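PDB 6ORH: glycoside hydrolase from Streptococcus pneumoniae serotype 4, which probably hydrolyses alpha-L-fucosidic linkages as a family 29 glycoside hydrolase, contributing to the breakdown of host-derived carbohydrate antigens. Local coordinates for residues R210-Q215 / G254-S259; R216-D221 / Y240-D245; P363-L368 / K428-I433. The protein carries 2 engineered substitutions. All coordinates share one frame; numbering follows the deposited sequence. Where two conformers were deposited one is given.

How the contacts relate
The first of the segments along the chain is 210-215, at the end of strand 209-211 of the TIM-barrel-type catalytic domain; it forms contact 1 with the parallel strand 250-259 and so closes a loop of 38 residues. Contact 2 lies wholly within that excursion: loop 216-221, which follows directly on 210-215, returns to the end of helix 238-243. The two touch, Arg-210 NE meeting Leu-241 O at 2.9 Å, so strand, loop and helix form one block, and both contacts also touch the second subunit. Contact 3 comes later and in series, pairing strands 364-370 and 428-436 of the F5/8 type C domain; its centre lies about 32 Å from that of contact 1 and about 26 Å from that of contact 2.

Contact 1 (R210-Q215 / G254-S259). Engineered in segment 210-215: Gln-215 (natural residue Glu). With GAL (beta-D-galactopyranose), chain C; NDG (2-acetamido-2-deoxy-alpha-D-glucopyranose), chain B; FUC (alpha-L-fucopyranose), chain D.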
# COMPACT_ATOMS: atom_id res chain seq x y z
N ARG A 210 4.09 -17.30 -10.58
CA ARG A 210 4.79 -16.18 -11.20
C ARG A 210 5.54 -15.40 -10.12
O ARG A 210 5.26 -15.52 -8.92
CB ARG A 210 3.78 -15.23 -11.89
CG ARG A 210 2.89 -14.44 -10.91
CD ARG A 210 2.02 -13.48 -11.73
NE ARG A 210 1.27 -12.60 -10.82
CZ ARG A 210 0.15 -12.95 -10.21
NH1 ARG A 210 -0.38 -14.15 -10.42
NH2 ARG A 210 -0.43 -12.07 -9.38
N TRP A 211 6.47 -14.56 -10.57
CA TRP A 211 7.08 -13.60 -9.68
C TRP A 211 6.09 -12.49 -9.33
O TRP A 211 5.32 -12.10 -10.19
CB TRP A 211 8.31 -13.06 -10.41
CG TRP A 211 9.13 -12.21 -9.49
CD1 TRP A 211 9.36 -12.39 -8.16
CD2 TRP A 211 9.82 -11.02 -9.88
NE1 TRP A 211 10.16 -11.38 -7.68
CE2 TRP A 211 10.46 -10.53 -8.71
CE3 TRP A 211 9.97 -10.34 -11.09
CZ2 TRP A 211 11.26 -9.38 -8.73
CZ3 TRP A 211 10.77 -9.20 -11.10
CH2 TRP A 211 11.38 -8.73 -9.94
N ILE A 212 6.11 -12.01 -8.07
CA ILE A 212 5.25 -10.90 -7.66
C ILE A 212 5.74 -9.56 -8.21
O ILE A 212 5.01 -8.56 -8.15
CB ILE A 212 5.08 -10.85 -6.13
CG1 ILE A 212 3.88 -9.99 -5.69
CG2 ILE A 212 6.36 -10.36 -5.46
CD1 ILE A 212 2.51 -10.57 -6.08
N GLY A 213 6.97 -9.51 -8.74
CA GLY A 213 7.48 -8.32 -9.43
C GLY A 213 8.41 -7.46 -8.57
O GLY A 213 8.89 -6.41 -9.02
N ASN A 214 8.68 -7.93 -7.34
CA ASN A 214 9.66 -7.26 -6.50
C ASN A 214 10.28 -8.29 -5.56
O ASN A 214 9.76 -9.38 -5.43
CB ASN A 214 9.07 -6.08 -5.71
CG ASN A 214 8.03 -6.53 -4.70
OD1 ASN A 214 8.37 -7.03 -3.62
ND2 ASN A 214 6.75 -6.38 -5.04
N GLN A 215 11.36 -7.89 -4.86
CA GLN A 215 11.99 -8.77 -3.89
C GLN A 215 11.86 -8.16 -2.49
O GLN A 215 12.74 -8.38 -1.64
CB GLN A 215 13.43 -9.05 -4.30
CG GLN A 215 13.54 -9.67 -5.70
CD GLN A 215 14.95 -9.94 -6.16
OE1 GLN A 215 15.91 -9.38 -5.64
NE2 GLN A 215 15.07 -10.84 -7.12
N GLY A 254 1.18 -15.32 -7.35
CA GLY A 254 2.28 -14.34 -7.34
C GLY A 254 3.12 -14.53 -6.07
O GLY A 254 2.84 -13.93 -5.03
N GLU A 255 4.13 -15.39 -6.16
CA GLU A 255 4.93 -15.76 -4.99
C GLU A 255 5.78 -14.56 -4.55
O GLU A 255 6.47 -13.95 -5.37
CB GLU A 255 5.84 -16.92 -5.43
CG GLU A 255 6.58 -17.58 -4.28
CD GLU A 255 7.41 -18.73 -4.83
OE1 GLU A 255 8.35 -18.44 -5.56
OE2 GLU A 255 7.11 -19.90 -4.50
N ALA A 256 5.78 -14.26 -3.24
CA ALA A 256 6.50 -13.09 -2.73
C ALA A 256 7.82 -13.54 -2.10
O ALA A 256 7.81 -13.92 -0.94
CB ALA A 256 5.64 -12.38 -1.71
N ASP A 257 8.91 -13.46 -2.88
CA ASP A 257 10.21 -13.88 -2.39
C ASP A 257 10.97 -12.69 -1.84
O ASP A 257 10.96 -11.61 -2.43
CB ASP A 257 11.02 -14.57 -3.51
CG ASP A 257 11.29 -13.69 -4.73
OD1 ASP A 257 10.37 -12.92 -5.16
OD2 ASP A 257 12.41 -13.75 -5.26
N VAL A 258 11.71 -12.91 -0.75
CA VAL A 258 12.44 -11.81 -0.14
C VAL A 258 13.48 -12.44 0.75
O VAL A 258 13.20 -13.47 1.37
CB VAL A 258 11.49 -10.87 0.64
CG1 VAL A 258 10.63 -11.63 1.66
CG2 VAL A 258 12.25 -9.74 1.33
N SER A 259 14.64 -11.78 0.84
CA SER A 259 15.69 -12.30 1.71
C SER A 259 15.52 -11.72 3.12
O SER A 259 15.08 -10.57 3.28
CB SER A 259 17.03 -11.97 1.14
OG SER A 259 18.07 -12.57 1.95
C1 GAL C . 14.37 -11.27 -11.02
C2 GAL C . 13.98 -11.83 -12.41
C3 GAL C . 12.65 -12.60 -12.33
C4 GAL C . 12.58 -13.53 -11.12
C5 GAL C . 12.96 -12.72 -9.88
C6 GAL C . 12.92 -13.51 -8.59
O2 GAL C . 13.82 -10.74 -13.33
O3 GAL C . 12.42 -13.32 -13.58
O4 GAL C . 13.50 -14.65 -11.26
O5 GAL C . 14.34 -12.30 -10.04
O6 GAL C . 13.06 -12.60 -7.47
C1 NDG B . 18.54 -8.24 -9.83
C2 NDG B . 18.34 -9.44 -8.89
C3 NDG B . 17.55 -10.55 -9.60
C4 NDG B . 16.22 -9.99 -10.19
C5 NDG B . 16.51 -8.69 -10.98
C6 NDG B . 15.13 -8.01 -11.14
C7 NDG B . 20.11 -9.69 -7.19
C8 NDG B . 21.52 -10.13 -6.88
O5 NDG B . 17.22 -7.73 -10.19
O3 NDG B . 17.29 -11.59 -8.63
O4 NDG B . 15.78 -10.95 -11.16
O6 NDG B . 15.26 -6.92 -12.02
O7 NDG B . 19.42 -9.12 -6.36
N2 NDG B . 19.66 -9.91 -8.44
O1 NDG B . 19.21 -8.63 -11.00
C1 FUC D . 17.41 -12.92 -9.03
C2 FUC D . 18.79 -13.54 -8.95
C3 FUC D . 19.26 -13.43 -7.50
C4 FUC D . 18.36 -14.27 -6.60
C5 FUC D . 16.91 -13.76 -6.77
C6 FUC D . 15.90 -14.64 -6.06
O2 FUC D . 19.65 -12.77 -9.81
O3 FUC D . 20.62 -13.89 -7.42
O4 FUC D . 18.50 -15.67 -6.97
O5 FUC D . 16.51 -13.67 -8.20
O HOH W 1 8.68 -10.19 -2.98
O HOH W 2 15.15 -9.40 -0.66
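Trp-211 and Asp-257 meet where this strand pair opens onto the bound glycan. Backbone bonds come first: Glu-255 N donates to Arg-210 O at 3.0 Å, and Ile-212 N gives a weak one to Glu-255 O. After this short parallel ladder, segment 210-215 turns off the sheet, and water 2 bridges Gln-215 O and Ser-259 N.

Close packing gathers at Gly-254, whose lack of a side chain lets two neighbours come up to the backbone. Ile-212 lays CD1 against Gly-254 O, 3.5 Å away, and Arg-210 passes its guanidinium over Gly-254 CA, which sits 3.8 Å from the plane of that flat group, at its middle. Arg-210 NH1 is bonded to Ser-252 OG.

Trp-211, Asp-257 and Gln-215 face the sugars. Asp-257 has CG between its backbone N and carbonyl carbon (chi1 60°); its OD1 lies in the indole plane and takes a weak bond from Trp-211 NE1, ring and carboxylate being 75° apart. Asp-257 OD2 accepts from galactose O6 at 2.6 Å. Galactose C5 rides 3.5 Å above the centre of the Trp-211 ring, while Gly-213 N and Asn-214 N back the opposite face. The engineered Gln-215, in the conformer described, gives NE2 to galactose O6 (2.7 Å) and to O3 of the N-acetylglucosamine (2.8 Å).

Galactose is thus read twice, by an aromatic platform under its ring and by Asp-257 at O6; the NE2 bond belongs to the engineered residue.

Contact 2 (R216-D221 / Y240-D245). With EDO (1,2-ethanediol), chain I.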
# COMPACT_ATOMS: atom_id res chain seq x y z
N ARG A 216 10.77 -7.40 -2.28
CA ARG A 216 10.51 -6.72 -1.02
C ARG A 216 9.48 -7.46 -0.17
O ARG A 216 9.22 -7.08 0.98
CB ARG A 216 10.02 -5.29 -1.27
CG ARG A 216 11.12 -4.36 -1.76
CD ARG A 216 10.63 -3.03 -2.28
NE ARG A 216 11.30 -2.96 -3.56
CZ ARG A 216 10.71 -2.92 -4.75
NH1 ARG A 216 9.39 -2.86 -4.86
NH2 ARG A 216 11.47 -2.88 -5.83
N GLY A 217 8.89 -8.52 -0.73
CA GLY A 217 7.84 -9.24 -0.04
C GLY A 217 6.49 -8.52 -0.12
O GLY A 217 5.65 -8.68 0.78
N TYR A 218 6.30 -7.74 -1.20
CA TYR A 218 5.11 -6.91 -1.29
C TYR A 218 4.20 -7.36 -2.43
O TYR A 218 4.53 -7.21 -3.60
CB TYR A 218 5.51 -5.45 -1.54
CG TYR A 218 4.33 -4.51 -1.63
CD1 TYR A 218 3.74 -4.00 -0.48
CD2 TYR A 218 3.79 -4.13 -2.86
CE1 TYR A 218 2.67 -3.13 -0.54
CE2 TYR A 218 2.71 -3.26 -2.93
CZ TYR A 218 2.14 -2.77 -1.76
OH TYR A 218 1.08 -1.91 -1.75
N ALA A 219 3.02 -7.88 -2.07
CA ALA A 219 1.97 -8.12 -3.05
C ALA A 219 1.09 -6.88 -3.14
O ALA A 219 0.85 -6.18 -2.15
CB ALA A 219 1.12 -9.29 -2.61
N GLY A 220 0.54 -6.65 -4.34
CA GLY A 220 -0.33 -5.50 -4.51
C GLY A 220 -1.73 -5.70 -3.92
O GLY A 220 -2.15 -6.80 -3.53
N ASP A 221 -2.45 -4.56 -3.85
CA ASP A 221 -3.89 -4.58 -3.63
C ASP A 221 -4.46 -3.74 -4.76
O ASP A 221 -4.20 -2.54 -4.81
CB ASP A 221 -4.26 -4.08 -2.24
CG ASP A 221 -5.71 -4.37 -1.85
OD1 ASP A 221 -6.25 -5.38 -2.33
OD2 ASP A 221 -6.27 -3.60 -1.06
N TYR A 240 1.83 -5.66 -13.49
CA TYR A 240 1.01 -6.79 -13.93
C TYR A 240 1.29 -7.99 -13.03
O TYR A 240 0.40 -8.69 -12.56
CB TYR A 240 1.26 -7.07 -15.42
CG TYR A 240 0.31 -8.09 -15.99
CD1 TYR A 240 -1.01 -7.74 -16.27
CD2 TYR A 240 0.71 -9.40 -16.22
CE1 TYR A 240 -1.87 -8.67 -16.84
CE2 TYR A 240 -0.15 -10.35 -16.78
CZ TYR A 240 -1.45 -9.96 -17.09
OH TYR A 240 -2.31 -10.90 -17.60
N LEU A 241 2.58 -8.21 -12.74
CA LEU A 241 2.96 -9.29 -11.84
C LEU A 241 2.42 -9.04 -10.44
O LEU A 241 1.93 -9.96 -9.79
CB LEU A 241 4.50 -9.37 -11.79
CG LEU A 241 5.15 -9.79 -13.11
CD1 LEU A 241 6.67 -9.76 -12.94
CD2 LEU A 241 4.66 -11.18 -13.53
N GLN A 242 2.47 -7.80 -9.98
CA GLN A 242 2.23 -7.46 -8.58
C GLN A 242 0.75 -7.48 -8.23
O GLN A 242 0.39 -7.70 -7.07
CB GLN A 242 2.87 -6.09 -8.35
CG GLN A 242 2.58 -5.43 -7.01
CD GLN A 242 3.37 -4.13 -6.92
OE1 GLN A 242 4.58 -4.14 -6.71
NE2 GLN A 242 2.69 -2.99 -7.09
N HIS A 243 -0.11 -7.23 -9.24
CA HIS A 243 -1.55 -7.14 -9.00
C HIS A 243 -2.31 -8.25 -9.69
O HIS A 243 -3.52 -8.41 -9.44
CB HIS A 243 -2.11 -5.79 -9.50
CG HIS A 243 -1.55 -4.63 -8.77
ND1 HIS A 243 -2.03 -4.24 -7.52
CD2 HIS A 243 -0.57 -3.74 -9.10
CE1 HIS A 243 -1.36 -3.19 -7.08
NE2 HIS A 243 -0.44 -2.87 -8.02
N GLY A 244 -1.64 -8.98 -10.60
CA GLY A 244 -2.33 -9.89 -11.50
C GLY A 244 -3.32 -9.17 -12.42
O GLY A 244 -3.26 -7.96 -12.59
N ASP A 245 -4.23 -9.97 -12.98
CA ASP A 245 -5.07 -9.52 -14.08
C ASP A 245 -6.52 -9.84 -13.73
O ASP A 245 -6.88 -11.02 -13.59
CB ASP A 245 -4.68 -10.28 -15.33
CG ASP A 245 -5.32 -9.79 -16.63
OD1 ASP A 245 -6.36 -9.08 -16.56
OD2 ASP A 245 -4.76 -10.13 -17.70
C1 EDO I . 6.85 -3.82 3.67
O1 EDO I . 5.52 -3.35 3.57
C2 EDO I . 7.18 -4.71 2.53
O2 EDO I . 6.08 -5.49 2.08
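Gly-220 and His-243 make the tight half of this contact, where a loop runs across the end of a short helix. Gly-220 N donates to Gln-242 O at 2.9 Å, tilted 32° from the carbonyl plane. Having no side chain, Gly-220 lets His-243 and Gln-242 come up to its backbone: its CA lies 3.6 Å from His-243 CE1. Gln-242 CG, anti to its backbone N (chi1 172°), packs 3.6 Å from Gly-220 N. The imidazole is fixed from outside the pair: ND1 bonds to Pro-222 O, and the ring meets His-411 of the second subunit.

The other half is looser. Tyr-218 turns its ring edge to the Gln-242 amide in a plain edge contact, Tyr-218 CD2 standing 3.9 Å from Gln-242 OE1 with the two planes 84° apart. Farther round that edge an ethanediol, probably from the crystallisation liquor, puts O2 near the ring plane and makes a weak bond to Gly-217 O. Asp-221 points away from the helix and forms a salt bridge with Arg-417.

From the helix, Tyr-240 OH reaches Asp-245 OD2 beyond it, donating at 2.6 Å across the turn at Gly-244. Gly-244, with positive phi, is the first residue to leave the helix, a glycine at C'. The whole sits in an elaborated beta-alpha-beta connection of the barrel: helix 238-243 lies in sequence between the parallel strands 209-211 and 250-259, with strand 226-227 inserted.

Contact 3 (P363-L368 / K428-I433); sequences PIQLEL and KIRVVI
Gln-365 sets the NE2 end of its amide over one face of the Arg-430 guanidinium, NE2 standing 3.2 Å above the plane and offset toward the rim, with the two flat groups only 22° apart. NE2 and Arg-430 NE are both donors, so no hydrogen bond forms between them and the contact is a face-on approach. The strands belong to the antiparallel beta-sandwich of an F5/8 type C, galactose-binding-like domain.

At the guanidinium edge Glu-367 supplies the charge. Arg-430 grips Glu-367 OE1 side-on with NE (2.7 Å) and NH2 (3.0 Å), both from the same face of the carboxylate; NH2 comes on the syn side, whereas NE comes from well above that plane. CG of Glu-367, anti to its backbone N (chi1 -177°), is placed beside Arg-430 CG, 4.0 Å away. NH1 of Arg-430 adds a salt bridge to Glu-176 of the second subunit, and the group also makes a cation-pi contact with Trp-404 of its own chain, part of a glycan pocket.

Beneath, Ile-364 with Ile-433, Leu-366 with Val-431 and Leu-368 with Ile-429 are hydrogen-bonded pairs, each joined by two backbone bonds; Leu-368 N to Ile-429 O is 2.7 Å. Their side chains share the buried face, where Ile-364, Leu-366 and Ile-433 reach Trp-356 of the other sheet.

At the end of the ladder Pro-363, preceded by a cis peptide, sets its CB 3.8 Å from Val-432 CG1.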
# COMPACT_ATOMS: atom_id res chain seq x y z
N PRO A 363 -24.45 -3.11 -2.81
CA PRO A 363 -23.58 -3.72 -1.79
C PRO A 363 -24.21 -4.76 -0.87
O PRO A 363 -25.40 -4.68 -0.53
CB PRO A 363 -23.11 -2.51 -0.97
CG PRO A 363 -24.27 -1.53 -1.06
CD PRO A 363 -24.84 -1.73 -2.45
N ILE A 364 -23.41 -5.76 -0.50
CA ILE A 364 -23.83 -6.76 0.48
C ILE A 364 -23.21 -6.45 1.84
O ILE A 364 -21.99 -6.32 1.99
CB ILE A 364 -23.53 -8.20 -0.01
CG1 ILE A 364 -24.45 -8.62 -1.16
CG2 ILE A 364 -23.63 -9.19 1.16
CD1 ILE A 364 -24.03 -9.89 -1.87
N GLN A 365 -24.08 -6.37 2.86
CA GLN A 365 -23.62 -5.97 4.17
C GLN A 365 -23.82 -7.13 5.14
O GLN A 365 -24.96 -7.53 5.38
CB GLN A 365 -24.42 -4.75 4.62
CG GLN A 365 -24.05 -4.30 6.02
CD GLN A 365 -24.62 -2.92 6.26
OE1 GLN A 365 -24.28 -1.97 5.55
NE2 GLN A 365 -25.54 -2.83 7.20
N LEU A 366 -22.71 -7.66 5.65
CA LEU A 366 -22.72 -8.66 6.72
C LEU A 366 -22.42 -7.95 8.03
O LEU A 366 -21.47 -7.18 8.13
CB LEU A 366 -21.65 -9.73 6.44
CG LEU A 366 -21.91 -10.61 5.22
CD1 LEU A 366 -20.64 -11.33 4.77
CD2 LEU A 366 -23.03 -11.60 5.54
N GLU A 367 -23.24 -8.19 9.07
CA GLU A 367 -22.97 -7.55 10.36
C GLU A 367 -22.73 -8.65 11.40
O GLU A 367 -23.52 -9.60 11.48
CB GLU A 367 -24.15 -6.68 10.79
CG GLU A 367 -23.90 -5.93 12.09
CD GLU A 367 -24.93 -4.84 12.38
OE1 GLU A 367 -25.33 -4.15 11.44
OE2 GLU A 367 -25.34 -4.70 13.55
N LEU A 368 -21.62 -8.50 12.14
CA LEU A 368 -21.27 -9.44 13.20
C LEU A 368 -21.61 -8.78 14.53
O LEU A 368 -21.28 -7.61 14.73
CB LEU A 368 -19.77 -9.76 13.19
CG LEU A 368 -19.33 -10.78 12.15
CD1 LEU A 368 -19.34 -10.14 10.77
CD2 LEU A 368 -17.93 -11.30 12.45
N LYS A 428 -19.99 -4.64 17.51
CA LYS A 428 -20.62 -4.81 16.22
C LYS A 428 -19.69 -4.35 15.09
O LYS A 428 -19.08 -3.29 15.17
CB LYS A 428 -21.97 -4.09 16.17
CG LYS A 428 -22.96 -4.61 17.22
CD LYS A 428 -24.33 -4.01 17.12
CE LYS A 428 -25.25 -4.48 18.22
NZ LYS A 428 -26.64 -4.00 17.98
N ILE A 429 -19.61 -5.20 14.06
CA ILE A 429 -18.74 -4.98 12.91
C ILE A 429 -19.55 -5.21 11.64
O ILE A 429 -20.39 -6.11 11.61
CB ILE A 429 -17.53 -5.95 12.98
CG1 ILE A 429 -16.71 -5.81 14.27
CG2 ILE A 429 -16.66 -5.82 11.74
CD1 ILE A 429 -17.20 -6.71 15.40
N ARG A 430 -19.30 -4.42 10.58
CA ARG A 430 -19.92 -4.69 9.29
C ARG A 430 -18.82 -4.96 8.26
O ARG A 430 -17.82 -4.24 8.23
CB ARG A 430 -20.76 -3.52 8.78
CG ARG A 430 -22.10 -3.41 9.50
CD ARG A 430 -22.77 -2.05 9.36
NE ARG A 430 -24.08 -2.16 10.03
CZ ARG A 430 -24.97 -1.18 10.11
NH1 ARG A 430 -24.75 -0.00 9.54
NH2 ARG A 430 -26.12 -1.39 10.75
N VAL A 431 -19.03 -6.04 7.50
CA VAL A 431 -18.21 -6.31 6.32
C VAL A 431 -19.11 -6.03 5.12
O VAL A 431 -20.18 -6.63 4.95
CB VAL A 431 -17.66 -7.76 6.33
CG1 VAL A 431 -16.94 -8.11 5.02
CG2 VAL A 431 -16.67 -7.90 7.49
N VAL A 432 -18.65 -5.11 4.25
CA VAL A 432 -19.47 -4.69 3.13
C VAL A 432 -18.73 -5.01 1.84
O VAL A 432 -17.67 -4.42 1.59
CB VAL A 432 -19.86 -3.20 3.20
CG1 VAL A 432 -20.82 -2.81 2.09
CG2 VAL A 432 -20.46 -2.83 4.56
N ILE A 433 -19.34 -5.87 1.02
CA ILE A 433 -18.81 -6.23 -0.30
C ILE A 433 -19.45 -5.29 -1.32
O ILE A 433 -20.66 -5.33 -1.53
CB ILE A 433 -19.05 -7.72 -0.63
CG1 ILE A 433 -18.39 -8.64 0.41
CG2 ILE A 433 -18.58 -8.04 -2.05
CD1 ILE A 433 -18.78 -10.08 0.25